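Uncharacterized protein (Staphylococcus aureus subsp. aureus, PDB 3H04) is of unknown function but has the alpha/beta-hydrolase fold and is probably a serine hydrolase related to feruloyl-esterase-like enzymes. Local coordinates at residues V33-G38 / Y108-I113; H59-Q64 / S91-C96; P97-G102 / D267-I272. All coordinates share one frame; numbering follows the deposited sequence.

Contact 1 of 3, residues V33-G38 / Y108-I113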
# COMPACT_ATOMS: atom_id res chain seq x y z
N VAL A 33 10.13 -2.64 -3.45
CA VAL A 33 9.31 -1.54 -3.94
C VAL A 33 8.23 -1.20 -2.95
O VAL A 33 7.29 -1.99 -2.75
CB VAL A 33 8.65 -1.88 -5.30
CG1 VAL A 33 7.85 -0.66 -5.83
CG2 VAL A 33 9.74 -2.39 -6.33
N TYR A 34 8.34 -0.02 -2.35
CA TYR A 34 7.49 0.38 -1.24
C TYR A 34 6.32 1.25 -1.72
O TYR A 34 6.54 2.23 -2.42
CB TYR A 34 8.28 1.11 -0.17
CG TYR A 34 7.38 1.73 0.87
CD1 TYR A 34 6.69 0.94 1.77
CD2 TYR A 34 7.21 3.12 0.94
CE1 TYR A 34 5.82 1.48 2.68
CE2 TYR A 34 6.36 3.67 1.86
CZ TYR A 34 5.68 2.85 2.75
OH TYR A 34 4.79 3.36 3.68
N ILE A 35 5.10 0.88 -1.30
CA ILE A 35 3.91 1.61 -1.67
C ILE A 35 3.20 2.04 -0.39
O ILE A 35 2.72 1.19 0.42
CB ILE A 35 2.99 0.79 -2.59
CG1 ILE A 35 3.80 0.18 -3.74
CG2 ILE A 35 1.82 1.66 -3.08
CD1 ILE A 35 3.00 -0.42 -4.85
N HIS A 36 3.16 3.37 -0.19
CA HIS A 36 2.65 3.95 1.04
C HIS A 36 1.15 3.80 1.13
O HIS A 36 0.51 3.56 0.12
CB HIS A 36 2.96 5.47 1.10
CG HIS A 36 2.23 6.29 0.07
ND1 HIS A 36 1.00 6.87 0.32
CD2 HIS A 36 2.59 6.67 -1.18
CE1 HIS A 36 0.61 7.53 -0.76
NE2 HIS A 36 1.56 7.44 -1.68
N GLY A 37 0.61 3.98 2.31
CA GLY A 37 -0.83 3.88 2.51
C GLY A 37 -1.58 5.20 2.35
O GLY A 37 -1.10 6.12 1.70
N GLY A 38 -2.71 5.32 3.02
CA GLY A 38 -3.55 6.55 2.97
C GLY A 38 -4.88 6.42 2.27
O GLY A 38 -5.45 7.43 1.75
N TYR A 108 -2.62 -3.37 -0.75
CA TYR A 108 -3.54 -3.73 -1.86
C TYR A 108 -2.87 -3.54 -3.23
O TYR A 108 -2.83 -4.49 -4.04
CB TYR A 108 -4.80 -2.86 -1.77
CG TYR A 108 -5.76 -2.96 -2.93
CD1 TYR A 108 -6.41 -4.13 -3.26
CD2 TYR A 108 -6.03 -1.84 -3.70
CE1 TYR A 108 -7.34 -4.19 -4.29
CE2 TYR A 108 -6.95 -1.87 -4.69
CZ TYR A 108 -7.58 -3.06 -5.02
OH TYR A 108 -8.50 -3.06 -6.03
N LEU A 109 -2.30 -2.36 -3.47
CA LEU A 109 -1.56 -2.12 -4.72
C LEU A 109 -0.38 -3.09 -4.91
O LEU A 109 -0.12 -3.54 -6.03
CB LEU A 109 -1.11 -0.68 -4.83
CG LEU A 109 -2.29 0.32 -4.84
CD1 LEU A 109 -1.84 1.78 -4.61
CD2 LEU A 109 -3.18 0.20 -6.05
N SER A 110 0.32 -3.40 -3.82
CA SER A 110 1.44 -4.34 -3.85
C SER A 110 1.00 -5.76 -4.23
O SER A 110 1.70 -6.47 -4.96
CB SER A 110 2.17 -4.39 -2.52
OG SER A 110 2.73 -3.15 -2.21
N LEU A 111 -0.18 -6.16 -3.79
CA LEU A 111 -0.73 -7.46 -4.14
C LEU A 111 -1.19 -7.50 -5.58
O LEU A 111 -1.06 -8.57 -6.21
CB LEU A 111 -1.85 -7.86 -3.21
CG LEU A 111 -1.40 -8.26 -1.78
CD1 LEU A 111 -2.60 -8.01 -0.82
CD2 LEU A 111 -0.93 -9.72 -1.73
N LEU A 112 -1.76 -6.39 -6.11
CA LEU A 112 -2.13 -6.34 -7.55
C LEU A 112 -0.88 -6.54 -8.45
O LEU A 112 -0.89 -7.30 -9.48
CB LEU A 112 -2.86 -5.04 -7.91
CG LEU A 112 -4.24 -4.82 -7.25
CD1 LEU A 112 -4.92 -3.49 -7.68
CD2 LEU A 112 -5.17 -6.04 -7.56
N ILE A 113 0.19 -5.85 -8.08
CA ILE A 113 1.46 -6.02 -8.77
C ILE A 113 1.88 -7.51 -8.73
O ILE A 113 2.19 -8.11 -9.76
CB ILE A 113 2.60 -5.19 -8.18
CG1 ILE A 113 2.45 -3.67 -8.48
CG2 ILE A 113 3.94 -5.69 -8.80
CD1 ILE A 113 3.38 -2.74 -7.64
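Ile35 meets three residues on one side of helix 105-116: its CD1 is shared between Ile113 and Ser110, while CG2 faces Leu109. That CD1 reaches toward Ile113 from the strand side and the two chains meet tip to tip, Ile35 CD1 lying 3.6 Å from Ile113 CD1. Leu109 comes in differently: it crosses Ile35 at about a right angle, with Leu109 CD1 4.0 Å from Ile35 CG2. The first torsion fits this pattern. With CG1 beside the backbone N (chi1 -49°), CG2 lies anti to that N, and the longer arm runs to Ile113 while the methyl is turned to Leu109. Ser110 OG lies against the root of the same side chain, 3.8 Å from Ile35 CG1, and makes only van der Waals contact there; its hydrogen bond is to the carbonyl of Gly106, one turn earlier in the helix. The backbones are closest here too, Ile35 CA and Ser110 CA being 6.8 Å apart.

Strand 30-35 and helix 105-116 belong to the core of an alpha/beta-hydrolase fold, and their short segments run at 138° with axes 8.8 Å apart at closest approach. The helix is the one that follows the putative nucleophile elbow, whose residues the Ser110 side chain touches. Ile78 and Val82 of helix 75-91 pack on Leu109 and Ile113, so the apolar cluster continues to the adjacent helix. Beyond Ile35 the strand gives way to a loop beginning His36-Gly37-Gly38, consistent with the HGGG oxyanion-hole motif of related esterases. There His36 ND1 donates to Gly37 O over 2.6 Å, in the carbonyl plane and on a lone pair, but bent to 136° at the hydrogen and with the acceptor tilted out of the imidazole plane. The imidazole is also stacked on Tyr67.

Contact 2 of 3, residues H59-Q64 / S91-C96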
# COMPACT_ATOMS: atom_id res chain seq x y z
N HIS A 59 20.67 -4.68 3.51
CA HIS A 59 21.06 -5.53 2.39
C HIS A 59 20.14 -5.46 1.17
O HIS A 59 20.43 -6.09 0.15
CB HIS A 59 21.23 -6.96 2.89
CG HIS A 59 22.39 -7.12 3.83
ND1 HIS A 59 22.26 -7.67 5.09
CD2 HIS A 59 23.69 -6.75 3.71
CE1 HIS A 59 23.44 -7.66 5.69
NE2 HIS A 59 24.32 -7.10 4.88
N TYR A 60 19.07 -4.67 1.26
CA TYR A 60 18.11 -4.50 0.18
C TYR A 60 18.06 -3.03 -0.26
O TYR A 60 18.26 -2.12 0.55
CB TYR A 60 16.72 -5.00 0.61
CG TYR A 60 16.75 -6.48 0.89
CD1 TYR A 60 16.58 -7.41 -0.14
CD2 TYR A 60 17.03 -6.96 2.15
CE1 TYR A 60 16.65 -8.77 0.09
CE2 TYR A 60 17.08 -8.30 2.39
CZ TYR A 60 16.91 -9.21 1.36
OH TYR A 60 17.01 -10.57 1.63
N ASP A 61 17.80 -2.79 -1.55
CA ASP A 61 17.43 -1.43 -1.97
C ASP A 61 15.96 -1.22 -1.66
O ASP A 61 15.17 -2.18 -1.76
CB ASP A 61 17.64 -1.22 -3.48
CG ASP A 61 19.12 -1.17 -3.87
OD1 ASP A 61 19.99 -1.47 -3.02
OD2 ASP A 61 19.38 -0.84 -5.04
N LEU A 62 15.62 0.01 -1.29
CA LEU A 62 14.26 0.42 -0.97
C LEU A 62 13.85 1.51 -1.95
O LEU A 62 14.51 2.53 -2.02
CB LEU A 62 14.14 0.93 0.47
CG LEU A 62 12.71 1.28 0.89
CD1 LEU A 62 11.84 0.02 0.84
CD2 LEU A 62 12.72 1.89 2.29
N ILE A 63 12.80 1.27 -2.72
CA ILE A 63 12.35 2.22 -3.73
C ILE A 63 10.95 2.73 -3.38
O ILE A 63 10.03 1.95 -3.35
CB ILE A 63 12.33 1.59 -5.10
CG1 ILE A 63 13.68 0.96 -5.40
CG2 ILE A 63 11.99 2.67 -6.16
CD1 ILE A 63 13.81 -0.55 -5.21
N GLN A 64 10.80 4.02 -3.10
CA GLN A 64 9.52 4.53 -2.63
C GLN A 64 8.74 5.15 -3.77
O GLN A 64 9.14 6.19 -4.30
CB GLN A 64 9.80 5.48 -1.45
CG GLN A 64 10.53 4.66 -0.42
CD GLN A 64 10.89 5.35 0.84
OE1 GLN A 64 12.08 5.48 1.12
NE2 GLN A 64 9.89 5.70 1.66
N SER A 91 12.78 -2.74 -14.63
CA SER A 91 13.78 -2.78 -15.71
C SER A 91 15.18 -2.42 -15.17
O SER A 91 16.19 -2.92 -15.67
CB SER A 91 13.40 -1.84 -16.86
OG SER A 91 13.37 -0.52 -16.40
N GLN A 92 15.23 -1.58 -14.14
CA GLN A 92 16.48 -1.15 -13.50
C GLN A 92 17.14 -2.20 -12.56
O GLN A 92 18.25 -1.99 -12.07
CB GLN A 92 16.16 0.11 -12.72
CG GLN A 92 17.31 0.94 -12.22
CD GLN A 92 16.80 2.31 -11.81
OE1 GLN A 92 15.61 2.58 -11.94
NE2 GLN A 92 17.69 3.17 -11.32
N TYR A 93 16.43 -3.29 -12.31
CA TYR A 93 16.87 -4.38 -11.45
C TYR A 93 16.62 -5.68 -12.21
O TYR A 93 15.95 -6.57 -11.73
CB TYR A 93 16.08 -4.39 -10.14
CG TYR A 93 16.43 -3.25 -9.21
CD1 TYR A 93 17.49 -3.37 -8.31
CD2 TYR A 93 15.73 -2.05 -9.25
CE1 TYR A 93 17.83 -2.34 -7.48
CE2 TYR A 93 16.07 -1.00 -8.40
CZ TYR A 93 17.12 -1.16 -7.52
OH TYR A 93 17.44 -0.14 -6.67
N SER A 94 17.20 -5.79 -13.41
CA SER A 94 16.82 -6.85 -14.34
C SER A 94 17.13 -8.26 -13.85
O SER A 94 16.32 -9.17 -14.01
CB SER A 94 17.48 -6.61 -15.70
OG SER A 94 17.26 -5.27 -16.11
N ASN A 95 18.29 -8.43 -13.22
CA ASN A 95 18.74 -9.75 -12.83
C ASN A 95 18.64 -9.92 -11.31
O ASN A 95 19.46 -10.61 -10.72
CB ASN A 95 20.20 -9.98 -13.26
CG ASN A 95 20.53 -9.39 -14.63
OD1 ASN A 95 19.67 -8.87 -15.35
ND2 ASN A 95 21.81 -9.46 -15.01
N CYS A 96 17.67 -9.28 -10.66
CA CYS A 96 17.76 -9.15 -9.21
C CYS A 96 16.39 -9.45 -8.52
O CYS A 96 15.35 -9.20 -9.11
CB CYS A 96 18.31 -7.74 -8.94
SG CYS A 96 18.21 -7.23 -7.24
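Tyr93 OH donates a hydrogen bond of 2.6 Å to Asp61 OD2, the one polar link between 59-64 and 91-96. The acceptor uses its anti lone pair, away from the other carboxylate oxygen. It lies at the edge of the phenol ring and in its plane, with OD2 3.3 Å from Tyr93 CE1, whereas the carboxylate itself is turned 80° from the ring. The Ile63 and Tyr93 side chains come from opposite directions, Ile63 CD1 meeting the ring obliquely, 3.9 Å from Tyr93 CE2.

In the next shell, Ile20 and Val31 pack on Tyr93. Its loop ends the beta-alpha-beta crossover from strand 60-65 through helix 75-91 to parallel strand 98-103 of this alpha/beta-hydrolase fold, so the contact ties the crossover's end to its first strand. A type I turn from Tyr93 to Cys96 shapes the loop, and Ser94 OG adds a 2.6 Å bond to Ser91 O, tilted 33° from the carbonyl plane. Asp61 is itself held by further partners: OD1 accepts from Ala23 N and Thr28 OG1, and Lys22 NZ forms a salt bridge with OD2.

With donors, a lysine among them, at both oxygens of this buried carboxylate, Asp61 is probably ionised, which would favour the short phenol bond.

Contact 3 of 3, residues P97-G102 / D267-I272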
# COMPACT_ATOMS: atom_id res chain seq x y z
N PRO A 97 16.40 -10.05 -7.31
CA PRO A 97 15.12 -10.34 -6.66
C PRO A 97 14.36 -9.06 -6.40
O PRO A 97 14.97 -8.06 -6.05
CB PRO A 97 15.53 -10.98 -5.33
CG PRO A 97 16.88 -11.67 -5.69
CD PRO A 97 17.53 -10.62 -6.55
N ILE A 98 13.05 -9.09 -6.57
CA ILE A 98 12.22 -7.90 -6.38
C ILE A 98 10.97 -8.24 -5.54
O ILE A 98 10.35 -9.31 -5.73
CB ILE A 98 11.92 -7.23 -7.76
CG1 ILE A 98 11.26 -5.87 -7.61
CG2 ILE A 98 11.13 -8.15 -8.68
CD1 ILE A 98 11.36 -4.99 -8.89
N PHE A 99 10.64 -7.34 -4.60
CA PHE A 99 9.52 -7.48 -3.70
C PHE A 99 8.66 -6.21 -3.68
O PHE A 99 9.16 -5.10 -3.88
CB PHE A 99 10.06 -7.72 -2.29
CG PHE A 99 11.03 -8.88 -2.21
CD1 PHE A 99 10.55 -10.16 -2.02
CD2 PHE A 99 12.39 -8.69 -2.38
CE1 PHE A 99 11.42 -11.23 -1.97
CE2 PHE A 99 13.24 -9.74 -2.34
CZ PHE A 99 12.76 -11.01 -2.11
N THR A 100 7.38 -6.40 -3.35
CA THR A 100 6.49 -5.26 -3.07
C THR A 100 6.19 -5.25 -1.58
O THR A 100 6.03 -6.30 -0.94
CB THR A 100 5.23 -5.27 -3.94
OG1 THR A 100 4.50 -6.51 -3.77
CG2 THR A 100 5.62 -5.08 -5.45
N PHE A 101 6.18 -4.05 -1.02
CA PHE A 101 5.96 -3.83 0.40
C PHE A 101 4.98 -2.70 0.43
O PHE A 101 5.32 -1.62 -0.04
CB PHE A 101 7.27 -3.46 1.11
CG PHE A 101 7.08 -2.94 2.51
CD1 PHE A 101 5.98 -3.29 3.26
CD2 PHE A 101 8.01 -2.07 3.06
CE1 PHE A 101 5.81 -2.85 4.57
CE2 PHE A 101 7.84 -1.57 4.36
CZ PHE A 101 6.76 -1.97 5.13
N GLY A 102 3.76 -2.97 0.90
CA GLY A 102 2.76 -1.92 1.10
C GLY A 102 2.20 -1.89 2.51
O GLY A 102 2.25 -2.89 3.27
N ASP A 267 14.11 -11.24 7.65
CA ASP A 267 14.30 -12.69 7.76
C ASP A 267 13.54 -13.39 6.66
O ASP A 267 14.05 -14.32 6.03
CB ASP A 267 13.74 -13.24 9.08
CG ASP A 267 14.62 -12.96 10.29
OD1 ASP A 267 15.79 -12.53 10.17
OD2 ASP A 267 14.10 -13.20 11.40
N PHE A 268 12.30 -12.94 6.45
CA PHE A 268 11.44 -13.48 5.37
C PHE A 268 12.07 -13.23 4.01
O PHE A 268 12.20 -14.15 3.20
CB PHE A 268 10.05 -12.89 5.54
CG PHE A 268 9.14 -13.00 4.34
CD1 PHE A 268 8.21 -14.03 4.25
CD2 PHE A 268 9.14 -12.02 3.37
CE1 PHE A 268 7.32 -14.07 3.15
CE2 PHE A 268 8.26 -12.09 2.31
CZ PHE A 268 7.35 -13.14 2.23
N LEU A 269 12.54 -12.01 3.77
CA LEU A 269 13.30 -11.72 2.54
C LEU A 269 14.57 -12.56 2.42
O LEU A 269 14.86 -13.10 1.38
CB LEU A 269 13.68 -10.24 2.41
CG LEU A 269 12.45 -9.30 2.36
CD1 LEU A 269 12.86 -7.82 2.33
CD2 LEU A 269 11.59 -9.64 1.18
N ASN A 270 15.35 -12.62 3.49
CA ASN A 270 16.59 -13.41 3.45
C ASN A 270 16.39 -14.89 3.10
O ASN A 270 17.24 -15.48 2.41
CB ASN A 270 17.34 -13.31 4.77
CG ASN A 270 17.95 -11.96 5.00
OD1 ASN A 270 18.08 -11.18 4.09
ND2 ASN A 270 18.31 -11.68 6.24
N ALA A 271 15.32 -15.50 3.63
CA ALA A 271 15.00 -16.89 3.32
C ALA A 271 14.72 -17.02 1.85
O ALA A 271 15.11 -18.00 1.22
CB ALA A 271 13.76 -17.42 4.13
N ILE A 272 14.06 -16.02 1.29
CA ILE A 272 13.73 -16.10 -0.12
C ILE A 272 14.94 -15.92 -1.02
O ILE A 272 15.09 -16.66 -1.98
CB ILE A 272 12.60 -15.11 -0.50
CG1 ILE A 272 11.27 -15.56 0.18
CG2 ILE A 272 12.49 -15.02 -1.97
CD1 ILE A 272 10.16 -14.47 0.17
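Phe99 O accepts a hydrogen bond from Val33 N, and this link to strand 30-35 fixes the backbone from which the Phe99 ring projects onto Leu269 and Ile272. A second such bond, between Phe99 and Val31, ties the residue into the same neighbouring strand. The contact with the helix is itself apolar. The Phe99 side chain runs past those of Leu269 and Ile272 in the opposite sense, which puts a Leu269 methyl over the ring. Leu269 CD2 stands above the middle of one face, 3.4 Å from the Phe99 ring centroid and only 11° off its normal, a well-centred CH-pi contact. The distances round the ring agree: Phe99 CD1 is 3.4 Å from Leu269 CD2, and even the farthest ring carbon, Phe99 CE2, is 3.9 Å from that methyl.

Ile272, one turn further along, occupies a different place. Its CG2 lies in the ring plane at the edge, 3.9 Å from Phe99 CE1, so the ring is contacted over one face and at its edge by two residues a turn apart. In Leu269 the CD1 branch is anti to CA (chi2 176°), leaving CD2 as the branch that turns onto the phenyl. Backbone separation is wide, 8.4 Å between Phe99 CA and Leu269 CA, so side chains fill the interval.

Behind the contact, Phe99 also packs on Thr273 and Asp120, and Leu269 on Ile32. The helix gains a polar tie through Asn270 OD1, hydrogen-bonded to Tyr60 OH. Ile98, the preceding strand residue, packs instead on Phe86 of helix 75-91, evidence that the two helices flank different faces of the sheet. A C-terminal helix lying against the central parallel strands, one of which leads through Gly102 into a putative GxSxG nucleophile elbow, is typical of the alpha/beta-hydrolase fold.

How the contacts relate
Three neighbouring strands of one mixed sheet, in the order 60-65, 30-35, 98-103, carry the contacts. Contact 1 lies near the centre of the chain, about 3 Å from it, while contacts 2 and 3 sit about 18 and 15 Å out, their centres about 11 Å apart. From the centre of contact 1 to those of contacts 2 and 3 is about 16 and 14 Å. Sheet bonds join them: Tyr34 N to Ile63 O at 2.8 Å, and Ile35 N to Phe101 O, also 2.8 Å. Along the chain, contact 2 is nested within contact 1, whereas the segments of contacts 1 and 3 alternate. Contact 3 brings the C-terminal helix back to the strand preceding the putative nucleophile elbow.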